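Local coordinates for protein Rubredoxin\:oxygen oxidoreductase (Desulfovibrio gigas, PDB 1E5D) that catalyses the four-electron reduction of dioxygen to two water molecules, using a diiron centre in a lactamase-fold domain and FMN in a flavodoxin-like domain, at residues N164-Q169 with Q241-Y246; E192-A195 with Y201-Q204; V272-F277 with C282-M287. All blocks are in the same frame, centred on the assembly; numbering follows the deposited sequence.

Contact 1. Residues N164-Q169 with Q241-Y246; sequences NDIFGQ and QKYVEY. With FEO (mu-oxo-diiron), chain D.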
ATOM      1  N   ASN A 164     -13.271  26.143  -9.607  1.00 20.41           N
ATOM      2  CA  ASN A 164     -12.446  25.474  -8.597  1.00 12.71           C
ATOM      3  C   ASN A 164     -11.871  24.175  -9.163  1.00 11.53           C
ATOM      4  O   ASN A 164     -11.325  24.198 -10.270  1.00 13.96           O
ATOM      5  CB  ASN A 164     -13.176  25.301  -7.284  1.00 14.33           C
ATOM      6  CG  ASN A 164     -14.216  24.257  -7.025  1.00 25.15           C
ATOM      7  OD1 ASN A 164     -13.858  23.091  -6.800  1.00 35.11           O
ATOM      8  ND2 ASN A 164     -15.491  24.618  -7.033  1.00 25.58           N
ATOM      9  N   ASP A 165     -11.881  23.070  -8.441  1.00  9.04           N
ATOM     10  CA  ASP A 165     -11.258  21.846  -8.915  1.00 10.83           C
ATOM     11  C   ASP A 165     -11.991  21.235 -10.102  1.00 17.79           C
ATOM     12  O   ASP A 165     -11.427  20.470 -10.880  1.00 18.76           O
ATOM     13  CB  ASP A 165     -11.215  20.821  -7.774  1.00  8.85           C
ATOM     14  CG  ASP A 165     -10.180  21.134  -6.719  1.00 14.45           C
ATOM     15  OD1 ASP A 165      -9.103  21.669  -7.059  1.00 21.92           O
ATOM     16  OD2 ASP A 165     -10.437  20.842  -5.524  1.00 15.48           O
ATOM     17  N   ILE A 166     -13.277  21.533 -10.260  1.00 20.68           N
ATOM     18  CA  ILE A 166     -14.062  20.930 -11.337  1.00 21.22           C
ATOM     19  C   ILE A 166     -13.478  21.289 -12.697  1.00 20.51           C
ATOM     20  O   ILE A 166     -13.221  22.466 -12.982  1.00 23.72           O
ATOM     21  CB  ILE A 166     -15.532  21.384 -11.227  1.00 18.58           C
ATOM     22  CG1 ILE A 166     -16.080  21.211  -9.804  1.00 17.40           C
ATOM     23  CG2 ILE A 166     -16.441  20.711 -12.241  1.00  7.18           C
ATOM     24  CD1 ILE A 166     -17.364  21.968  -9.550  1.00 21.29           C
ATOM     25  N   PHE A 167     -13.279  20.264 -13.517  1.00 12.66           N
ATOM     26  CA  PHE A 167     -12.746  20.398 -14.866  1.00 16.35           C
ATOM     27  C   PHE A 167     -11.230  20.557 -14.813  1.00 22.95           C
ATOM     28  O   PHE A 167     -10.561  20.684 -15.837  1.00 21.90           O
ATOM     29  CB  PHE A 167     -13.362  21.580 -15.629  1.00 14.26           C
ATOM     30  CG  PHE A 167     -14.873  21.434 -15.761  1.00 21.67           C
ATOM     31  CD1 PHE A 167     -15.404  20.333 -16.418  1.00 24.90           C
ATOM     32  CD2 PHE A 167     -15.731  22.383 -15.235  1.00 22.78           C
ATOM     33  CE1 PHE A 167     -16.772  20.178 -16.544  1.00 24.32           C
ATOM     34  CE2 PHE A 167     -17.099  22.230 -15.355  1.00 25.10           C
ATOM     35  CZ  PHE A 167     -17.619  21.128 -16.008  1.00 23.12           C
ATOM     36  N   GLY A 168     -10.713  20.550 -13.585  1.00 22.48           N
ATOM     37  CA  GLY A 168      -9.284  20.682 -13.383  1.00 13.63           C
ATOM     38  C   GLY A 168      -8.541  19.500 -13.968  1.00 11.56           C
ATOM     39  O   GLY A 168      -9.020  18.382 -14.118  1.00 12.82           O
ATOM     40  N   GLN A 169      -7.284  19.726 -14.327  1.00  9.08           N
ATOM     41  CA  GLN A 169      -6.468  18.594 -14.743  1.00 10.16           C
ATOM     42  C   GLN A 169      -5.065  18.846 -14.209  1.00 18.51           C
ATOM     43  O   GLN A 169      -4.631  19.996 -14.165  1.00 18.88           O
ATOM     44  CB  GLN A 169      -6.453  18.402 -16.252  1.00  9.56           C
ATOM     45  CG  GLN A 169      -7.441  19.215 -17.062  1.00  6.50           C
ATOM     46  CD  GLN A 169      -7.036  20.672 -17.161  1.00  9.55           C
ATOM     47  OE1 GLN A 169      -5.894  21.025 -17.438  1.00 17.19           O
ATOM     48  NE2 GLN A 169      -7.996  21.557 -16.925  1.00 15.00           N
ATOM     49  N   GLN A 241     -19.137  17.759 -21.780  1.00 21.11           N
ATOM     50  CA  GLN A 241     -19.445  16.484 -22.407  1.00 29.47           C
ATOM     51  C   GLN A 241     -18.820  15.349 -21.598  1.00 27.90           C
ATOM     52  O   GLN A 241     -19.475  14.450 -21.086  1.00 40.04           O
ATOM     53  CB  GLN A 241     -18.888  16.462 -23.822  1.00 47.72           C
ATOM     54  CG  GLN A 241     -19.868  16.508 -24.973  1.00 65.32           C
ATOM     55  CD  GLN A 241     -19.169  16.229 -26.298  1.00 81.39           C
ATOM     56  OE1 GLN A 241     -18.125  15.575 -26.348  1.00 98.85           O
ATOM     57  NE2 GLN A 241     -19.753  16.736 -27.378  1.00 96.11           N
ATOM     58  N   LYS A 242     -17.501  15.447 -21.496  1.00 30.61           N
ATOM     59  CA  LYS A 242     -16.645  14.484 -20.825  1.00 25.50           C
ATOM     60  C   LYS A 242     -17.052  14.224 -19.384  1.00 22.30           C
ATOM     61  O   LYS A 242     -17.129  13.062 -18.988  1.00 14.81           O
ATOM     62  CB  LYS A 242     -15.199  14.999 -20.909  1.00 19.47           C
ATOM     63  CG  LYS A 242     -14.598  14.670 -22.276  1.00 24.73           C
ATOM     64  CD  LYS A 242     -14.132  13.217 -22.299  1.00 35.07           C
ATOM     65  CE  LYS A 242     -14.459  12.551 -23.623  1.00 38.69           C
ATOM     66  NZ  LYS A 242     -13.928  11.161 -23.701  1.00 45.13           N
ATOM     67  N   TYR A 243     -17.314  15.278 -18.614  1.00 18.15           N
ATOM     68  CA  TYR A 243     -17.682  15.077 -17.215  1.00 18.69           C
ATOM     69  C   TYR A 243     -18.929  14.213 -17.112  1.00 21.29           C
ATOM     70  O   TYR A 243     -19.019  13.337 -16.254  1.00 32.52           O
ATOM     71  CB  TYR A 243     -17.888  16.416 -16.483  1.00 15.09           C
ATOM     72  CG  TYR A 243     -16.654  16.714 -15.654  1.00 14.49           C
ATOM     73  CD1 TYR A 243     -15.411  16.592 -16.276  1.00 15.03           C
ATOM     74  CD2 TYR A 243     -16.702  17.090 -14.326  1.00 11.46           C
ATOM     75  CE1 TYR A 243     -14.250  16.849 -15.578  1.00 11.89           C
ATOM     76  CE2 TYR A 243     -15.531  17.343 -13.625  1.00 10.51           C
ATOM     77  CZ  TYR A 243     -14.309  17.220 -14.256  1.00  9.83           C
ATOM     78  OH  TYR A 243     -13.131  17.467 -13.578  1.00 13.61           O
ATOM     79  N   VAL A 244     -19.873  14.486 -18.013  1.00 20.86           N
ATOM     80  CA  VAL A 244     -21.082  13.670 -18.079  1.00 19.79           C
ATOM     81  C   VAL A 244     -20.713  12.222 -18.373  1.00 15.45           C
ATOM     82  O   VAL A 244     -21.136  11.289 -17.711  1.00 18.08           O
ATOM     83  CB  VAL A 244     -22.053  14.198 -19.149  1.00 23.30           C
ATOM     84  CG1 VAL A 244     -23.227  13.243 -19.323  1.00 18.47           C
ATOM     85  CG2 VAL A 244     -22.539  15.590 -18.785  1.00 19.85           C
ATOM     86  N   GLU A 245     -19.894  12.026 -19.391  1.00  8.07           N
ATOM     87  CA  GLU A 245     -19.363  10.709 -19.714  1.00 16.15           C
ATOM     88  C   GLU A 245     -18.606  10.104 -18.539  1.00 23.83           C
ATOM     89  O   GLU A 245     -18.787   8.934 -18.191  1.00 24.90           O
ATOM     90  CB  GLU A 245     -18.444  10.825 -20.926  1.00 20.11           C
ATOM     91  CG  GLU A 245     -17.810   9.530 -21.399  1.00 36.04           C
ATOM     92  CD  GLU A 245     -16.961   9.773 -22.641  1.00 49.92           C
ATOM     93  OE1 GLU A 245     -17.262  10.761 -23.350  1.00 51.62           O
ATOM     94  OE2 GLU A 245     -16.021   8.989 -22.890  1.00 53.60           O
ATOM     95  N   TYR A 246     -17.731  10.891 -17.906  1.00 17.60           N
ATOM     96  CA  TYR A 246     -17.021  10.346 -16.753  1.00 22.37           C
ATOM     97  C   TYR A 246     -18.014   9.904 -15.682  1.00 19.98           C
ATOM     98  O   TYR A 246     -17.863   8.816 -15.131  1.00 18.62           O
ATOM     99  CB  TYR A 246     -16.028  11.348 -16.148  1.00 26.18           C
ATOM    100  CG  TYR A 246     -14.939  11.778 -17.107  1.00 15.98           C
ATOM    101  CD1 TYR A 246     -14.570  10.930 -18.149  1.00  5.34           C
ATOM    102  CD2 TYR A 246     -14.292  13.000 -16.993  1.00  8.31           C
ATOM    103  CE1 TYR A 246     -13.581  11.284 -19.047  1.00  6.26           C
ATOM    104  CE2 TYR A 246     -13.303  13.360 -17.893  1.00  9.22           C
ATOM    105  CZ  TYR A 246     -12.954  12.500 -18.913  1.00  7.73           C
ATOM    106  OH  TYR A 246     -11.978  12.829 -19.824  1.00 20.32           O
TER
HETATM  107 FE1  FEO D 404      -7.486  21.553  -5.798  1.00 11.81          FE
HETATM  108 FE2  FEO D 404      -9.800  20.047  -3.882  1.00 15.50          FE
HETATM  109  O   FEO D 404      -8.052  21.446  -4.146  1.00 24.07           O
HETATM  110  O   HOH W   1     -11.063  16.751 -14.837  1.00 15.14           O
HETATM  111  O   HOH W   2      -7.590  23.969  -5.551  1.00 23.72           O
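One face of the Y243 ring is covered by F167, whose CD1 lies over the ring centre. At the ring edge, in its plane, sits water 1. The F167 ring has I166 CG2 on one face, near the rim. The two aromatic rings are inclined at 44°, with centroids 4.5 Å apart. F167 belongs to a type II beta turn, D165 to G168, that follows strand 160-164 in the lactamase-fold domain. Y243 reaches it from helix 233-248. I166 CG2 also touches Y243 CE2 at 3.8 Å, and F167 CE1 reaches Y243 CG at 3.6 Å. The phenol oxygen is a polar junction: F167 N donates to Y243 OH at 2.8 Å, with a bent N-H...O angle of 140°. The same hydroxyl donates to water 1, which in turn donates to G168 O. The tyrosine is thus tied to the turn both directly and through water. Within the turn segment, Q169 NE2 donates to F167 O, in the carbonyl plane and on a lone pair. At the start of the turn, D165 bridges the diiron centre, completed by H79, E81, D83, H146 and H226. D165 OD1 binds one iron at 2.0 Å, and D165 OD2 binds the other iron at 1.9 Å.

Contact 2. Residues E192-A195 with Y201-Q204; sequences EYYA and YAPQ. With OXY (oxygen molecule), chain E.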
ATOM      1  N   GLU A 192      -7.991  11.236 -15.554  1.00 12.32           N
ATOM      2  CA  GLU A 192      -7.167  10.827 -14.419  1.00 10.35           C
ATOM      3  C   GLU A 192      -7.550  11.653 -13.198  1.00 10.19           C
ATOM      4  O   GLU A 192      -7.632  11.173 -12.077  1.00 24.00           O
ATOM      5  CB  GLU A 192      -5.680  10.979 -14.716  1.00 15.50           C
ATOM      6  CG  GLU A 192      -5.179  10.011 -15.778  1.00 25.27           C
ATOM      7  CD  GLU A 192      -3.666  10.042 -15.915  1.00 31.21           C
ATOM      8  OE1 GLU A 192      -3.065  11.004 -15.384  1.00 32.71           O
ATOM      9  OE2 GLU A 192      -3.110   9.110 -16.540  1.00 40.23           O
ATOM     10  N   TYR A 193      -7.790  12.932 -13.473  1.00 11.04           N
ATOM     11  CA  TYR A 193      -8.226  13.807 -12.396  1.00  7.97           C
ATOM     12  C   TYR A 193      -9.609  13.394 -11.909  1.00  9.56           C
ATOM     13  O   TYR A 193      -9.821  13.186 -10.711  1.00 11.60           O
ATOM     14  CB  TYR A 193      -8.208  15.272 -12.854  1.00 10.62           C
ATOM     15  CG  TYR A 193      -8.520  16.160 -11.664  1.00 17.97           C
ATOM     16  CD1 TYR A 193      -7.521  16.480 -10.757  1.00 23.74           C
ATOM     17  CD2 TYR A 193      -9.798  16.656 -11.451  1.00 17.39           C
ATOM     18  CE1 TYR A 193      -7.797  17.285  -9.668  1.00 29.07           C
ATOM     19  CE2 TYR A 193     -10.081  17.461 -10.360  1.00 25.59           C
ATOM     20  CZ  TYR A 193      -9.074  17.770  -9.476  1.00 29.63           C
ATOM     21  OH  TYR A 193      -9.336  18.566  -8.386  1.00 47.17           O
ATOM     22  N   TYR A 194     -10.573  13.254 -12.821  1.00 11.44           N
ATOM     23  CA  TYR A 194     -11.913  12.863 -12.404  1.00 13.24           C
ATOM     24  C   TYR A 194     -11.894  11.545 -11.632  1.00  9.16           C
ATOM     25  O   TYR A 194     -12.490  11.440 -10.559  1.00 12.27           O
ATOM     26  CB  TYR A 194     -12.880  12.711 -13.597  1.00 17.78           C
ATOM     27  CG  TYR A 194     -14.320  12.554 -13.153  1.00 17.67           C
ATOM     28  CD1 TYR A 194     -15.108  13.683 -12.956  1.00 20.87           C
ATOM     29  CD2 TYR A 194     -14.905  11.314 -12.924  1.00 18.02           C
ATOM     30  CE1 TYR A 194     -16.424  13.567 -12.549  1.00 22.48           C
ATOM     31  CE2 TYR A 194     -16.216  11.187 -12.515  1.00 20.35           C
ATOM     32  CZ  TYR A 194     -16.977  12.321 -12.329  1.00 21.21           C
ATOM     33  OH  TYR A 194     -18.287  12.222 -11.921  1.00 28.53           O
ATOM     34  N   ALA A 195     -11.252  10.544 -12.222  1.00 11.12           N
ATOM     35  CA  ALA A 195     -11.348   9.187 -11.698  1.00 11.14           C
ATOM     36  C   ALA A 195     -10.871   9.081 -10.256  1.00 17.06           C
ATOM     37  O   ALA A 195     -11.412   8.262  -9.505  1.00 20.12           O
ATOM     38  CB  ALA A 195     -10.565   8.219 -12.583  1.00  0.00           C
ATOM     39  N   TYR A 201     -18.678  11.075  -6.455  1.00 23.73           N
ATOM     40  CA  TYR A 201     -19.779  12.032  -6.559  1.00 19.60           C
ATOM     41  C   TYR A 201     -20.251  12.187  -7.995  1.00 20.90           C
ATOM     42  O   TYR A 201     -20.590  13.261  -8.477  1.00 16.11           O
ATOM     43  CB  TYR A 201     -19.357  13.384  -5.970  1.00 22.04           C
ATOM     44  CG  TYR A 201     -18.635  13.187  -4.651  1.00 26.82           C
ATOM     45  CD1 TYR A 201     -19.359  12.879  -3.507  1.00 25.11           C
ATOM     46  CD2 TYR A 201     -17.256  13.302  -4.571  1.00 29.70           C
ATOM     47  CE1 TYR A 201     -18.716  12.696  -2.300  1.00 27.07           C
ATOM     48  CE2 TYR A 201     -16.606  13.119  -3.367  1.00 31.22           C
ATOM     49  CZ  TYR A 201     -17.344  12.817  -2.244  1.00 33.65           C
ATOM     50  OH  TYR A 201     -16.701  12.630  -1.042  1.00 60.99           O
ATOM     51  N   ALA A 202     -20.267  11.064  -8.702  1.00 21.35           N
ATOM     52  CA  ALA A 202     -20.845  11.000 -10.038  1.00 27.94           C
ATOM     53  C   ALA A 202     -22.256  11.578 -10.067  1.00 27.75           C
ATOM     54  O   ALA A 202     -22.534  12.453 -10.899  1.00 30.98           O
ATOM     55  CB  ALA A 202     -20.802   9.553 -10.528  1.00 10.67           C
ATOM     56  N   PRO A 203     -23.182  11.155  -9.213  1.00 30.24           N
ATOM     57  CA  PRO A 203     -24.544  11.710  -9.280  1.00 27.93           C
ATOM     58  C   PRO A 203     -24.555  13.227  -9.124  1.00 22.88           C
ATOM     59  O   PRO A 203     -25.207  13.932  -9.894  1.00 30.13           O
ATOM     60  CB  PRO A 203     -25.282  11.081  -8.100  1.00 24.23           C
ATOM     61  CG  PRO A 203     -24.449   9.938  -7.643  1.00 27.69           C
ATOM     62  CD  PRO A 203     -23.059  10.154  -8.144  1.00 31.63           C
ATOM     63  N   GLN A 204     -23.840  13.733  -8.121  1.00 17.61           N
ATOM     64  CA  GLN A 204     -23.836  15.188  -7.950  1.00 21.74           C
ATOM     65  C   GLN A 204     -23.269  15.831  -9.212  1.00 21.04           C
ATOM     66  O   GLN A 204     -23.692  16.902  -9.621  1.00 24.43           O
ATOM     67  CB  GLN A 204     -23.038  15.623  -6.727  1.00 20.27           C
ATOM     68  CG  GLN A 204     -23.725  15.293  -5.416  1.00 25.43           C
ATOM     69  CD  GLN A 204     -23.545  13.851  -4.992  1.00 29.40           C
ATOM     70  OE1 GLN A 204     -23.340  12.954  -5.804  1.00 48.72           O
ATOM     71  NE2 GLN A 204     -23.622  13.598  -3.690  1.00 40.20           N
TER
HETATM   72  O1  OXY E 405      -7.857  18.998  -5.488  1.00 13.87           O
HETATM   73  O2  OXY E 405      -7.681  17.991  -4.860  1.00 15.46           O
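Y194 meets A202 through its phenol oxygen alone. Y194 OH lies 3.4 Å from A202 CA and 3.9 Å from A202 CB. This is the close part of the contact, and it is small: the two segments bury 62 Å² between them. The Y194 side chain extends with CG anti to the backbone N (chi1 -170°), which carries the hydroxyl across to the start of helix 202-214. There the hydroxyl is hydrogen-bonded to T205 OG1 in the next turn. T205 OG1 is also bonded to Y201 O, so one threonine hydroxyl serves both tyrosines. A247 of helix 233-248 packs on Y194 and A202.

The rest is loose. Y201, at the N-cap position, comes no nearer than 4.3 Å, from its O to Y194 OH. Its ring leads away, toward M144 of the same chain and W347 of the second subunit. P203 is exposed and points away from the other helix, and Q204 is partly exposed.

Y193 turns from this contact to the active site. Its OH makes a weak 3.3 Å hydrogen bond to O1 of the oxygen molecule, which lies at the ring edge. The arrangement is a short helix-to-helix connection, 183-198 into 202-214, beside the dioxygen pocket of the diiron site.

Contact 3. Residues V272-F277 with C282-M287; sequences VLAESF and CTVKLM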
ATOM      1  N   VAL A 272      -2.310 -15.638 -17.890  1.00 20.62           N
ATOM      2  CA  VAL A 272      -3.226 -16.456 -18.675  1.00 23.27           C
ATOM      3  C   VAL A 272      -4.543 -15.718 -18.894  1.00 18.78           C
ATOM      4  O   VAL A 272      -5.049 -15.661 -20.014  1.00 23.20           O
ATOM      5  CB  VAL A 272      -3.510 -17.816 -18.019  1.00 30.83           C
ATOM      6  CG1 VAL A 272      -4.817 -18.381 -18.554  1.00 29.45           C
ATOM      7  CG2 VAL A 272      -2.355 -18.777 -18.264  1.00 19.77           C
ATOM      8  N   LEU A 273      -5.077 -15.158 -17.810  1.00 10.75           N
ATOM      9  CA  LEU A 273      -6.314 -14.391 -17.894  1.00 13.32           C
ATOM     10  C   LEU A 273      -6.192 -13.331 -18.981  1.00 18.20           C
ATOM     11  O   LEU A 273      -7.100 -13.183 -19.798  1.00 29.05           O
ATOM     12  CB  LEU A 273      -6.671 -13.734 -16.558  1.00 15.09           C
ATOM     13  CG  LEU A 273      -7.388 -14.633 -15.547  1.00 19.66           C
ATOM     14  CD1 LEU A 273      -7.588 -13.929 -14.210  1.00 12.08           C
ATOM     15  CD2 LEU A 273      -8.729 -15.099 -16.104  1.00 17.01           C
ATOM     16  N   ALA A 274      -5.065 -12.614 -18.972  1.00 15.31           N
ATOM     17  CA  ALA A 274      -4.950 -11.497 -19.909  1.00 20.66           C
ATOM     18  C   ALA A 274      -5.109 -11.976 -21.349  1.00 22.25           C
ATOM     19  O   ALA A 274      -5.744 -11.300 -22.160  1.00 24.57           O
ATOM     20  CB  ALA A 274      -3.628 -10.778 -19.703  1.00 13.36           C
ATOM     21  N   GLU A 275      -4.541 -13.142 -21.635  1.00 21.61           N
ATOM     22  CA  GLU A 275      -4.558 -13.719 -22.969  1.00 23.24           C
ATOM     23  C   GLU A 275      -5.941 -14.207 -23.380  1.00 23.46           C
ATOM     24  O   GLU A 275      -6.375 -13.960 -24.507  1.00 32.58           O
ATOM     25  CB  GLU A 275      -3.563 -14.880 -23.072  1.00 29.88           C
ATOM     26  CG  GLU A 275      -2.803 -14.917 -24.388  1.00 53.82           C
ATOM     27  CD  GLU A 275      -1.976 -13.681 -24.678  1.00 68.85           C
ATOM     28  OE1 GLU A 275      -1.465 -13.036 -23.737  1.00 84.29           O
ATOM     29  OE2 GLU A 275      -1.826 -13.338 -25.872  1.00 87.98           O
ATOM     30  N   SER A 276      -6.633 -14.890 -22.474  1.00 19.60           N
ATOM     31  CA  SER A 276      -7.988 -15.337 -22.786  1.00 20.26           C
ATOM     32  C   SER A 276      -8.883 -14.144 -23.072  1.00 25.17           C
ATOM     33  O   SER A 276      -9.689 -14.145 -23.999  1.00 40.07           O
ATOM     34  CB  SER A 276      -8.568 -16.165 -21.639  1.00 26.21           C
ATOM     35  OG  SER A 276      -7.541 -16.911 -21.003  1.00 47.39           O
ATOM     36  N   PHE A 277      -8.745 -13.093 -22.257  1.00 22.02           N
ATOM     37  CA  PHE A 277      -9.663 -11.970 -22.453  1.00 24.57           C
ATOM     38  C   PHE A 277      -9.431 -11.363 -23.831  1.00 24.28           C
ATOM     39  O   PHE A 277     -10.359 -10.973 -24.543  1.00 30.57           O
ATOM     40  CB  PHE A 277      -9.502 -10.930 -21.352  1.00 18.87           C
ATOM     41  CG  PHE A 277     -10.340 -11.211 -20.115  1.00 21.81           C
ATOM     42  CD1 PHE A 277     -11.724 -11.213 -20.186  1.00 25.35           C
ATOM     43  CD2 PHE A 277      -9.733 -11.467 -18.895  1.00 17.74           C
ATOM     44  CE1 PHE A 277     -12.490 -11.462 -19.059  1.00 23.54           C
ATOM     45  CE2 PHE A 277     -10.494 -11.719 -17.769  1.00 22.81           C
ATOM     46  CZ  PHE A 277     -11.875 -11.719 -17.850  1.00 27.74           C
ATOM     47  N   CYS A 282     -11.382  -8.694 -25.946  1.00 30.70           N
ATOM     48  CA  CYS A 282     -11.337  -7.576 -25.011  1.00 20.15           C
ATOM     49  C   CYS A 282     -10.014  -6.839 -25.106  1.00 13.99           C
ATOM     50  O   CYS A 282      -9.017  -7.398 -25.554  1.00 27.60           O
ATOM     51  CB  CYS A 282     -11.515  -8.058 -23.574  1.00 21.20           C
ATOM     52  SG  CYS A 282     -13.075  -8.924 -23.303  1.00 36.24           S
ATOM     53  N   THR A 283      -9.986  -5.581 -24.682  1.00 20.86           N
ATOM     54  CA  THR A 283      -8.721  -4.891 -24.477  1.00 22.62           C
ATOM     55  C   THR A 283      -8.309  -5.170 -23.030  1.00 22.75           C
ATOM     56  O   THR A 283      -9.155  -5.097 -22.130  1.00 15.21           O
ATOM     57  CB  THR A 283      -8.729  -3.366 -24.641  1.00 29.05           C
ATOM     58  OG1 THR A 283      -9.669  -2.920 -25.615  1.00 62.32           O
ATOM     59  CG2 THR A 283      -7.343  -2.933 -25.123  1.00 42.76           C
ATOM     60  N   VAL A 284      -7.040  -5.486 -22.804  1.00 22.24           N
ATOM     61  CA  VAL A 284      -6.660  -5.826 -21.437  1.00 18.89           C
ATOM     62  C   VAL A 284      -5.601  -4.890 -20.882  1.00 18.58           C
ATOM     63  O   VAL A 284      -4.610  -4.542 -21.518  1.00 14.08           O
ATOM     64  CB  VAL A 284      -6.136  -7.272 -21.373  1.00 23.99           C
ATOM     65  CG1 VAL A 284      -5.704  -7.639 -19.963  1.00 24.57           C
ATOM     66  CG2 VAL A 284      -7.214  -8.223 -21.886  1.00 14.82           C
ATOM     67  N   LYS A 285      -5.827  -4.477 -19.640  1.00 13.42           N
ATOM     68  CA  LYS A 285      -4.776  -3.865 -18.847  1.00 14.71           C
ATOM     69  C   LYS A 285      -4.438  -4.845 -17.711  1.00 17.71           C
ATOM     70  O   LYS A 285      -5.282  -5.053 -16.841  1.00 23.05           O
ATOM     71  CB  LYS A 285      -5.163  -2.500 -18.295  1.00 12.60           C
ATOM     72  CG  LYS A 285      -5.504  -1.464 -19.354  1.00 20.35           C
ATOM     73  CD  LYS A 285      -4.261  -0.883 -20.003  1.00 28.49           C
ATOM     74  CE  LYS A 285      -4.342  -0.950 -21.518  1.00 41.53           C
ATOM     75  NZ  LYS A 285      -3.085  -1.467 -22.135  1.00 72.56           N
ATOM     76  N   LEU A 286      -3.239  -5.399 -17.784  1.00 12.50           N
ATOM     77  CA  LEU A 286      -2.644  -6.248 -16.767  1.00 10.35           C
ATOM     78  C   LEU A 286      -1.717  -5.437 -15.868  1.00 14.50           C
ATOM     79  O   LEU A 286      -0.612  -5.069 -16.267  1.00 26.42           O
ATOM     80  CB  LEU A 286      -1.867  -7.403 -17.413  1.00 12.42           C
ATOM     81  CG  LEU A 286      -1.257  -8.422 -16.447  1.00 13.07           C
ATOM     82  CD1 LEU A 286      -2.272  -8.803 -15.380  1.00 14.98           C
ATOM     83  CD2 LEU A 286      -0.781  -9.661 -17.177  1.00 16.22           C
ATOM     84  N   MET A 287      -2.134  -5.140 -14.641  1.00 13.77           N
ATOM     85  CA  MET A 287      -1.362  -4.242 -13.791  1.00 13.30           C
ATOM     86  C   MET A 287      -0.928  -4.861 -12.468  1.00 14.96           C
ATOM     87  O   MET A 287      -1.745  -5.278 -11.654  1.00 16.94           O
ATOM     88  CB  MET A 287      -2.197  -2.971 -13.525  1.00  7.83           C
ATOM     89  CG  MET A 287      -2.813  -2.437 -14.815  1.00 10.57           C
ATOM     90  SD  MET A 287      -3.857  -0.986 -14.557  1.00 21.68           S
ATOM     91  CE  MET A 287      -2.591   0.275 -14.458  1.00 13.10           C
TER
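Apolar packing between A274, F277 and V284 makes up most of this contact. It joins helix 265-279 to strand 283-288, the second half of a beta-alpha-beta unit in the flavodoxin-like domain. The helix and strand segments run nearly antiparallel, at 168°, with their axes 8.1 Å apart. V284 sits between two helix residues and uses both methyl groups. V284 CG1, anti to the backbone N (chi1 179°), meets A274 CB at 3.8 Å. V284 CG2 meets F277 CB at 3.6 Å and also touches the carbonyl oxygen of A274. Farther along the strand, L286 CD2 reaches A274 CB at 4.0 Å, so the small alanine faces two strand residues.

One backbone hydrogen bond crosses the contact. C282 N donates to F277 O at 2.9 Å, tilted 30° from the carbonyl plane. It fastens the entry to the strand close to the helix end.

The sulfur contact lies beside this bond. C282 SG is 4.1 Å from F277 CD1 and oblique to the ring. The F277 side chain also touches V255 of strand 254-259 and I392 of helix 379-400.

Within the helix, S276 OG donates to V272 O, which also accepts from S276 N. This bond lies on the side turned from the strand, toward A389. Across the contact, apolar packing sets the helix-strand spacing without directional bonds, while the C282 N to F277 O bond fixes where the chain turns from helix to strand.

Overall arrangement
Contacts 1 and 2 form one cluster in the lactamase-fold part, with centres 7 Å apart. Contact 2 falls between the two segments of contact 1 along the chain. They touch through Y193 and Y194 of helix 183-198: Y193 packs on D165 and G168, and Y194 on Y243 and Y246. Helices 183-198, 202-214 and 233-248 thus gather beside the diiron and dioxygen site. Contact 3 comes later in the chain, in the flavodoxin-like part, at the edge strand 283-288 of its parallel five-stranded sheet. Its centre is about 29 Å from that of contact 1 and about 26 Å from that of contact 2. The chain therefore builds its diiron and flavodoxin-like parts in succession.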